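Local coordinates for protein putative NADH-depentdent flavin oxidoreductase (Cupriavidus metallidurans, PDB 5OCS) that binds FMN and probably reduces activated alkenes at the expense of NADPH, as an ene-reductase of the Old Yellow Enzyme family with a TIM-barrel fold, at residues L73-D76 with A77-A80; M153-I156 with R157-V161; E220-P223 with A224-V228. One frame throughout, in Å; residues are numbered along the deposited sequence.

The three contacts come in series along one (beta/alpha)8 barrel, and each is local to its own piece of chain. Contact 1 starts helix 76-92, which follows strand 52-59; contact 2 lies within helix 150-169, which precedes strand 175-179; contact 3 ends helix 204-221 and leads into strand 228-233. Their centres are about 16 Å (1 and 2), about 17 Å (2 and 3) and about 20 Å (1 and 3) apart. Contacts 2 and 3 touch where Val-161 CG1 packs on Ala-221 CB, 3.7 Å away. Helix 150-169 is the common neighbour, since side chains of both other contacts also rest on it. All three lie in the outer layer of helices and loops around a barrel whose residues include FMN-binding ones.

Contact 1: L73-D76 with A77-A80; sequences LYND and ANEA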
loop_
_atom_site.group_PDB
_atom_site.type_symbol
_atom_site.label_atom_id
_atom_site.label_comp_id
_atom_site.label_asym_id
_atom_site.label_seq_id
_atom_site.Cartn_x
_atom_site.Cartn_y
_atom_site.Cartn_z
ATOM N N LEU D 73 5.315 -2.358 -22.747
ATOM C CA LEU D 73 4.498 -3.480 -23.184
ATOM C C LEU D 73 4.784 -3.819 -24.635
ATOM O O LEU D 73 3.889 -3.746 -25.511
ATOM C CB LEU D 73 3.031 -3.150 -22.951
ATOM C CG LEU D 73 2.079 -4.329 -23.013
ATOM C CD1 LEU D 73 2.543 -5.488 -22.123
ATOM C CD2 LEU D 73 0.672 -3.871 -22.663
ATOM N N TYR D 74 6.044 -4.141 -24.880
ATOM C CA TYR D 74 6.553 -4.236 -26.240
ATOM C C TYR D 74 7.168 -5.585 -26.570
ATOM O O TYR D 74 7.724 -5.780 -27.667
ATOM C CB TYR D 74 7.472 -3.033 -26.572
ATOM C CG TYR D 74 8.623 -2.750 -25.601
ATOM C CD1 TYR D 74 9.696 -3.630 -25.453
ATOM C CD2 TYR D 74 8.655 -1.585 -24.848
ATOM C CE1 TYR D 74 10.759 -3.352 -24.581
ATOM C CE2 TYR D 74 9.718 -1.277 -23.987
ATOM C CZ TYR D 74 10.773 -2.160 -23.853
ATOM O OH TYR D 74 11.798 -1.860 -22.987
ATOM N N ASN D 75 7.015 -6.546 -25.654
ATOM C CA ASN D 75 7.463 -7.910 -25.904
ATOM C C ASN D 75 6.760 -8.857 -24.950
ATOM O O ASN D 75 6.100 -8.413 -24.005
ATOM C CB ASN D 75 8.984 -8.029 -25.832
ATOM C CG ASN D 75 9.550 -7.778 -24.472
ATOM O OD1 ASN D 75 8.960 -8.122 -23.466
ATOM N ND2 ASN D 75 10.738 -7.186 -24.431
ATOM N N ASP D 76 6.912 -10.148 -25.169
ATOM C CA ASP D 76 6.257 -11.142 -24.324
ATOM C C ASP D 76 6.652 -11.041 -22.840
ATOM O O ASP D 76 5.816 -11.265 -21.957
ATOM C CB ASP D 76 6.608 -12.564 -24.823
ATOM C CG ASP D 76 5.918 -12.926 -26.114
ATOM O OD1 ASP D 76 5.125 -12.155 -26.675
ATOM O OD2 ASP D 76 6.198 -14.021 -26.611
ATOM N N ALA D 77 7.917 -10.742 -22.548
ATOM C CA ALA D 77 8.377 -10.682 -21.164
ATOM C C ALA D 77 7.668 -9.534 -20.471
ATOM O O ALA D 77 7.204 -9.667 -19.347
ATOM C CB ALA D 77 9.867 -10.490 -21.099
ATOM N N ASN D 78 7.609 -8.388 -21.145
ATOM C CA ASN D 78 6.879 -7.224 -20.590
ATOM C C ASN D 78 5.453 -7.631 -20.230
ATOM O O ASN D 78 4.933 -7.287 -19.152
ATOM C CB ASN D 78 6.738 -6.074 -21.600
ATOM C CG ASN D 78 7.997 -5.305 -21.901
ATOM O OD1 ASN D 78 7.909 -4.399 -22.758
ATOM N ND2 ASN D 78 9.136 -5.570 -21.226
ATOM N N GLU D 79 4.836 -8.369 -21.137
ATOM C CA GLU D 79 3.433 -8.804 -20.964
ATOM C C GLU D 79 3.281 -9.727 -19.761
ATOM O O GLU D 79 2.409 -9.517 -18.919
ATOM C CB GLU D 79 2.867 -9.461 -22.218
ATOM C CG GLU D 79 1.362 -9.767 -22.138
ATOM C CD GLU D 79 0.833 -10.290 -23.460
ATOM O OE1 GLU D 79 1.517 -10.116 -24.532
ATOM O OE2 GLU D 79 -0.257 -10.910 -23.432
ATOM N N ALA D 80 4.128 -10.733 -19.674
ATOM C CA ALA D 80 4.117 -11.641 -18.533
ATOM C C ALA D 80 4.339 -10.937 -17.191
ATOM O O ALA D 80 3.646 -11.242 -16.235
ATOM C CB ALA D 80 5.149 -12.776 -18.686
#
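Two torsions bring Asn-75 and Asn-78 together: CG of Asn-75 sits between its own backbone N and carbonyl carbon (chi1 66°), which turns the amide in under the first turn of helix 76-92, while CG of Asn-78 stays beside its backbone N (chi1 -72°) and reaches back to the loop. Asn-75 is the N-cap. Its OD1 takes the hydrogen bond from Asn-78 N at 2.7 Å, nearly straight and almost in line with the side-chain C=O. Asparagine suits the place because its short arm carries an acceptor to an amide that has no earlier helical carbonyl. Asn-78 answers in kind: its OD1 accepts from Tyr-74 N at 2.8 Å and also stands 3.2 Å above the Tyr-74 ring, over the centre of that face, with amide and ring planes 70° apart. Its ND2 is held by Asn-33 OD1 and Glu-31 O, so the buried amide is used at both ends and its rotation is fixed. Beside the helix start, CD1 of Leu-73 lies 3.6 Å from Glu-79 CA, an apolar branch against the helix backbone and near helix 150-169. The carboxylates of Asp-76 and Glu-79 both meet Arg-166, which probably eases the repulsion between them, and Glu-79 also pairs with Arg-169. The arrangement is a side-chain N-cap opening an outer helix of a TIM barrel.

Contact 2: M153-I156 with R157-V161; sequences MKKI and RDDFV
Residues 153-156 run straight on into 157-161 as one unbroken alpha-helix, part of helix 150-169 on the outside of the TIM barrel, and successive i to i+4 bonds join them: Arg-157 N to Met-153 O, Asp-158 N to Lys-154 O, Asp-159 N to Lys-155 O and Phe-160 N to Ile-156 O. The same four-residue spacing pairs the side chains. On the solvent side Lys-154 and Lys-155 each reach forward to an aspartate one turn on, a common i to i+4 salt-bridge pattern. Lysine has the length to span the turn, and the short aspartate side chain holds its carboxylate close to the helix backbone, within reach of the lysine one turn back. Each lysine CG leaves anti to its own backbone N (chi1 177° for Lys-154), and each chain bends at its last torsion to bring NZ round. Lys-154 NZ meets Asp-158 OD2 at 3.2 Å on the syn lone pair of that oxygen; Lys-155 NZ is also paired with Glu-63. On the inner side Ile-156 and Phe-160 lie side by side, with Ile-156 CG2 3.7 Å from Phe-160 CD2; Ile-156 packs on Phe-210 and Phe-160 on Val-214, both of helix 204-221. Arg-157 runs back over the preceding turn: Met-153 O lies over one face of its guanidinium, and NH2 is claimed by Glu-213. The tighter of the two bridges joins Lys-155 NZ to Asp-159 OD2 at 2.6 Å, likewise on a syn lone pair, and one water accepts from the same NZ and donates to Asp-159 OD1.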
loop_
_atom_site.group_PDB
_atom_site.type_symbol
_atom_site.label_atom_id
_atom_site.label_comp_id
_atom_site.label_asym_id
_atom_site.label_seq_id
_atom_site.Cartn_x
_atom_site.Cartn_y
_atom_site.Cartn_z
ATOM N N MET D 153 6.770 6.344 -38.918
ATOM C CA MET D 153 5.422 6.604 -38.465
ATOM C C MET D 153 4.578 5.329 -38.480
ATOM O O MET D 153 3.761 5.140 -37.593
ATOM C CB MET D 153 4.766 7.726 -39.264
ATOM C CG MET D 153 5.416 9.045 -38.904
ATOM S SD MET D 153 4.888 10.454 -39.861
ATOM C CE MET D 153 3.219 10.704 -39.439
ATOM N N LYS D 154 4.749 4.486 -39.518
ATOM C CA LYS D 154 4.115 3.172 -39.554
ATOM C C LYS D 154 4.530 2.269 -38.409
ATOM O O LYS D 154 3.651 1.631 -37.794
ATOM C CB LYS D 154 4.375 2.472 -40.892
ATOM C CG LYS D 154 3.809 1.064 -40.988
ATOM C CD LYS D 154 3.991 0.553 -42.424
ATOM C CE LYS D 154 3.880 -0.959 -42.598
ATOM N NZ LYS D 154 2.707 -1.475 -41.876
ATOM N N LYS D 155 5.826 2.206 -38.106
ATOM C CA LYS D 155 6.292 1.452 -36.939
ATOM C C LYS D 155 5.564 1.918 -35.681
ATOM O O LYS D 155 5.012 1.107 -34.935
ATOM C CB LYS D 155 7.798 1.566 -36.726
ATOM C CG LYS D 155 8.347 0.583 -35.716
ATOM C CD LYS D 155 9.796 0.798 -35.349
ATOM C CE LYS D 155 10.256 -0.220 -34.335
ATOM N NZ LYS D 155 9.625 0.004 -33.002
ATOM N N ILE D 156 5.502 3.220 -35.465
ATOM C CA ILE D 156 4.801 3.726 -34.270
ATOM C C ILE D 156 3.321 3.331 -34.231
ATOM O O ILE D 156 2.866 2.838 -33.178
ATOM C CB ILE D 156 5.003 5.244 -34.101
ATOM C CG1 ILE D 156 6.476 5.494 -33.760
ATOM C CG2 ILE D 156 4.092 5.794 -33.005
ATOM C CD1 ILE D 156 6.928 6.892 -34.151
ATOM N N ARG D 157 2.576 3.528 -35.338
ATOM C CA ARG D 157 1.190 3.090 -35.401
ATOM C C ARG D 157 1.097 1.611 -35.025
ATOM O O ARG D 157 0.296 1.237 -34.155
ATOM C CB ARG D 157 0.523 3.262 -36.780
ATOM C CG ARG D 157 0.482 4.676 -37.342
ATOM C CD ARG D 157 -0.373 4.794 -38.617
ATOM N NE ARG D 157 -0.106 6.091 -39.257
ATOM C CZ ARG D 157 0.886 6.337 -40.116
ATOM N NH1 ARG D 157 1.685 5.353 -40.516
ATOM N NH2 ARG D 157 1.060 7.589 -40.608
ATOM N N ASP D 158 1.923 0.788 -35.673
ATOM C CA ASP D 158 1.824 -0.640 -35.476
ATOM C C ASP D 158 2.215 -1.024 -34.047
ATOM O O ASP D 158 1.675 -1.986 -33.527
ATOM C CB ASP D 158 2.685 -1.396 -36.462
ATOM C CG ASP D 158 2.173 -1.297 -37.877
ATOM O OD1 ASP D 158 0.981 -0.938 -38.122
ATOM O OD2 ASP D 158 3.003 -1.550 -38.735
ATOM N N ASP D 159 3.156 -0.293 -33.450
ATOM C CA ASP D 159 3.608 -0.553 -32.063
ATOM C C ASP D 159 2.476 -0.220 -31.066
ATOM O O ASP D 159 2.237 -0.980 -30.111
ATOM C CB ASP D 159 4.863 0.243 -31.708
ATOM C CG ASP D 159 6.102 -0.235 -32.434
ATOM O OD1 ASP D 159 6.095 -1.355 -33.017
ATOM O OD2 ASP D 159 7.108 0.492 -32.389
ATOM N N PHE D 160 1.773 0.884 -31.293
ATOM C CA PHE D 160 0.593 1.198 -30.495
ATOM C C PHE D 160 -0.465 0.083 -30.579
ATOM O O PHE D 160 -1.057 -0.315 -29.574
ATOM C CB PHE D 160 -0.007 2.541 -30.867
ATOM C CG PHE D 160 0.538 3.696 -30.064
ATOM C CD1 PHE D 160 -0.055 4.052 -28.850
ATOM C CD2 PHE D 160 1.652 4.443 -30.514
ATOM C CE1 PHE D 160 0.442 5.117 -28.082
ATOM C CE2 PHE D 160 2.134 5.524 -29.767
ATOM C CZ PHE D 160 1.543 5.846 -28.534
ATOM N N VAL D 161 -0.708 -0.371 -31.791
ATOM C CA VAL D 161 -1.589 -1.496 -32.042
ATOM C C VAL D 161 -1.130 -2.755 -31.335
ATOM O O VAL D 161 -1.958 -3.404 -30.685
ATOM C CB VAL D 161 -1.760 -1.764 -33.556
ATOM C CG1 VAL D 161 -2.531 -3.075 -33.786
ATOM C CG2 VAL D 161 -2.498 -0.592 -34.201
HETATM O O HOH W 1 8.142 -2.677 -32.518
#

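Contact 3: E220-P223 with A224-V228; sequences EAFP and AERPV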
loop_
_atom_site.group_PDB
_atom_site.type_symbol
_atom_site.label_atom_id
_atom_site.label_comp_id
_atom_site.label_asym_id
_atom_site.label_seq_id
_atom_site.Cartn_x
_atom_site.Cartn_y
_atom_site.Cartn_z
ATOM N N GLU D 220 -9.442 0.608 -33.220
ATOM C CA GLU D 220 -9.744 -0.527 -34.088
ATOM C C GLU D 220 -9.237 -1.837 -33.488
ATOM O O GLU D 220 -9.936 -2.864 -33.556
ATOM C CB GLU D 220 -9.147 -0.321 -35.467
ATOM C CG GLU D 220 -9.699 -1.289 -36.518
ATOM C CD GLU D 220 -9.115 -2.670 -36.465
ATOM O OE1 GLU D 220 -7.933 -2.816 -36.056
ATOM O OE2 GLU D 220 -9.847 -3.626 -36.847
ATOM N N ALA D 221 -8.040 -1.814 -32.907
ATOM C CA ALA D 221 -7.421 -3.023 -32.415
ATOM C C ALA D 221 -7.990 -3.510 -31.072
ATOM O O ALA D 221 -7.973 -4.711 -30.805
ATOM C CB ALA D 221 -5.932 -2.853 -32.317
ATOM N N PHE D 222 -8.409 -2.590 -30.210
ATOM C CA PHE D 222 -8.834 -2.917 -28.835
ATOM C C PHE D 222 -10.306 -3.337 -28.866
ATOM O O PHE D 222 -11.094 -2.766 -29.636
ATOM C CB PHE D 222 -8.666 -1.695 -27.922
ATOM C CG PHE D 222 -8.516 -2.003 -26.442
ATOM C CD1 PHE D 222 -7.440 -2.747 -25.971
ATOM C CD2 PHE D 222 -9.394 -1.434 -25.506
ATOM C CE1 PHE D 222 -7.276 -3.000 -24.615
ATOM C CE2 PHE D 222 -9.253 -1.670 -24.163
ATOM C CZ PHE D 222 -8.189 -2.459 -23.720
ATOM N N PRO D 223 -10.685 -4.341 -28.050
ATOM C CA PRO D 223 -12.061 -4.834 -28.122
ATOM C C PRO D 223 -13.093 -3.727 -28.052
ATOM O O PRO D 223 -13.062 -2.901 -27.163
ATOM C CB PRO D 223 -12.154 -5.780 -26.904
ATOM C CG PRO D 223 -10.765 -6.327 -26.784
ATOM C CD PRO D 223 -9.864 -5.148 -27.118
ATOM N N ALA D 224 -14.003 -3.698 -29.025
ATOM C CA ALA D 224 -14.913 -2.550 -29.212
ATOM C C ALA D 224 -15.699 -2.121 -27.968
ATOM O O ALA D 224 -15.981 -0.956 -27.784
ATOM C CB ALA D 224 -15.869 -2.827 -30.397
ATOM N N GLU D 225 -16.033 -3.085 -27.113
ATOM C CA GLU D 225 -16.793 -2.842 -25.904
ATOM C C GLU D 225 -16.003 -2.122 -24.791
ATOM O O GLU D 225 -16.593 -1.561 -23.887
ATOM C CB GLU D 225 -17.384 -4.175 -25.365
ATOM C CG GLU D 225 -16.356 -5.223 -24.898
ATOM C CD GLU D 225 -15.879 -6.164 -25.990
ATOM O OE1 GLU D 225 -15.939 -5.791 -27.173
ATOM O OE2 GLU D 225 -15.406 -7.286 -25.664
ATOM N N ARG D 226 -14.676 -2.153 -24.862
ATOM C CA ARG D 226 -13.866 -1.531 -23.838
ATOM C C ARG D 226 -13.484 -0.129 -24.302
ATOM O O ARG D 226 -13.234 0.058 -25.476
ATOM C CB ARG D 226 -12.605 -2.346 -23.590
ATOM C CG ARG D 226 -12.875 -3.834 -23.346
ATOM C CD ARG D 226 -11.592 -4.570 -23.007
ATOM N NE ARG D 226 -11.746 -6.038 -23.113
ATOM C CZ ARG D 226 -10.793 -6.925 -22.870
ATOM N NH1 ARG D 226 -9.584 -6.558 -22.481
ATOM N NH2 ARG D 226 -11.036 -8.219 -23.049
ATOM N N PRO D 227 -13.427 0.825 -23.384
ATOM C CA PRO D 227 -13.199 2.239 -23.747
ATOM C C PRO D 227 -11.753 2.536 -24.132
ATOM O O PRO D 227 -10.828 1.969 -23.580
ATOM C CB PRO D 227 -13.569 3.002 -22.452
ATOM C CG PRO D 227 -13.272 2.009 -21.353
ATOM C CD PRO D 227 -13.737 0.689 -21.952
ATOM N N VAL D 228 -11.598 3.442 -25.078
ATOM C CA VAL D 228 -10.319 3.969 -25.458
ATOM C C VAL D 228 -10.519 5.479 -25.519
ATOM O O VAL D 228 -11.543 5.976 -26.044
ATOM C CB VAL D 228 -9.864 3.443 -26.827
ATOM C CG1 VAL D 228 -8.565 4.129 -27.299
ATOM C CG2 VAL D 228 -9.728 1.962 -26.803
#
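Phe-222 packs its ring against Arg-226 and Val-228: CE2 lies 3.5 Å from Arg-226 CB and CD2 3.7 Å from Val-228 CG2. Its CG lies opposite the backbone N (chi1 -156°), bringing the flat ring to both partners, and a large apolar ring suits this buried site. The guanidinium stands 81° from the ring plane. Arg-226 CZ is 5.7 Å from the centroid of the Phe-222 ring, so any cation-pi attraction is weak at most. Pro-223 CG rests instead over one guanidinium face, 3.8 Å above its plane and offset toward the rim.

A type I turn from Pro-223 to Arg-226, closed by Arg-226 N to Pro-223 O at 2.9 Å, joins the end of helix 204-221 to strand 228-233 of the TIM barrel, which Val-228 begins. Proline is acceptable at its first position, where only the carbonyl oxygen is used. Farther out, Arg-219 donates to the carbonyls of Phe-222 and Arg-226, tying helix end to turn. Arg-226 NH1 bonds to the carbonyl oxygens of Ile-172 and Ala-168. The arginine thus combines an apolar stem with neutral acceptors for its charge; Ala-168 lies near the C-terminal end of helix 150-169, where the dipole would probably favour a positive charge.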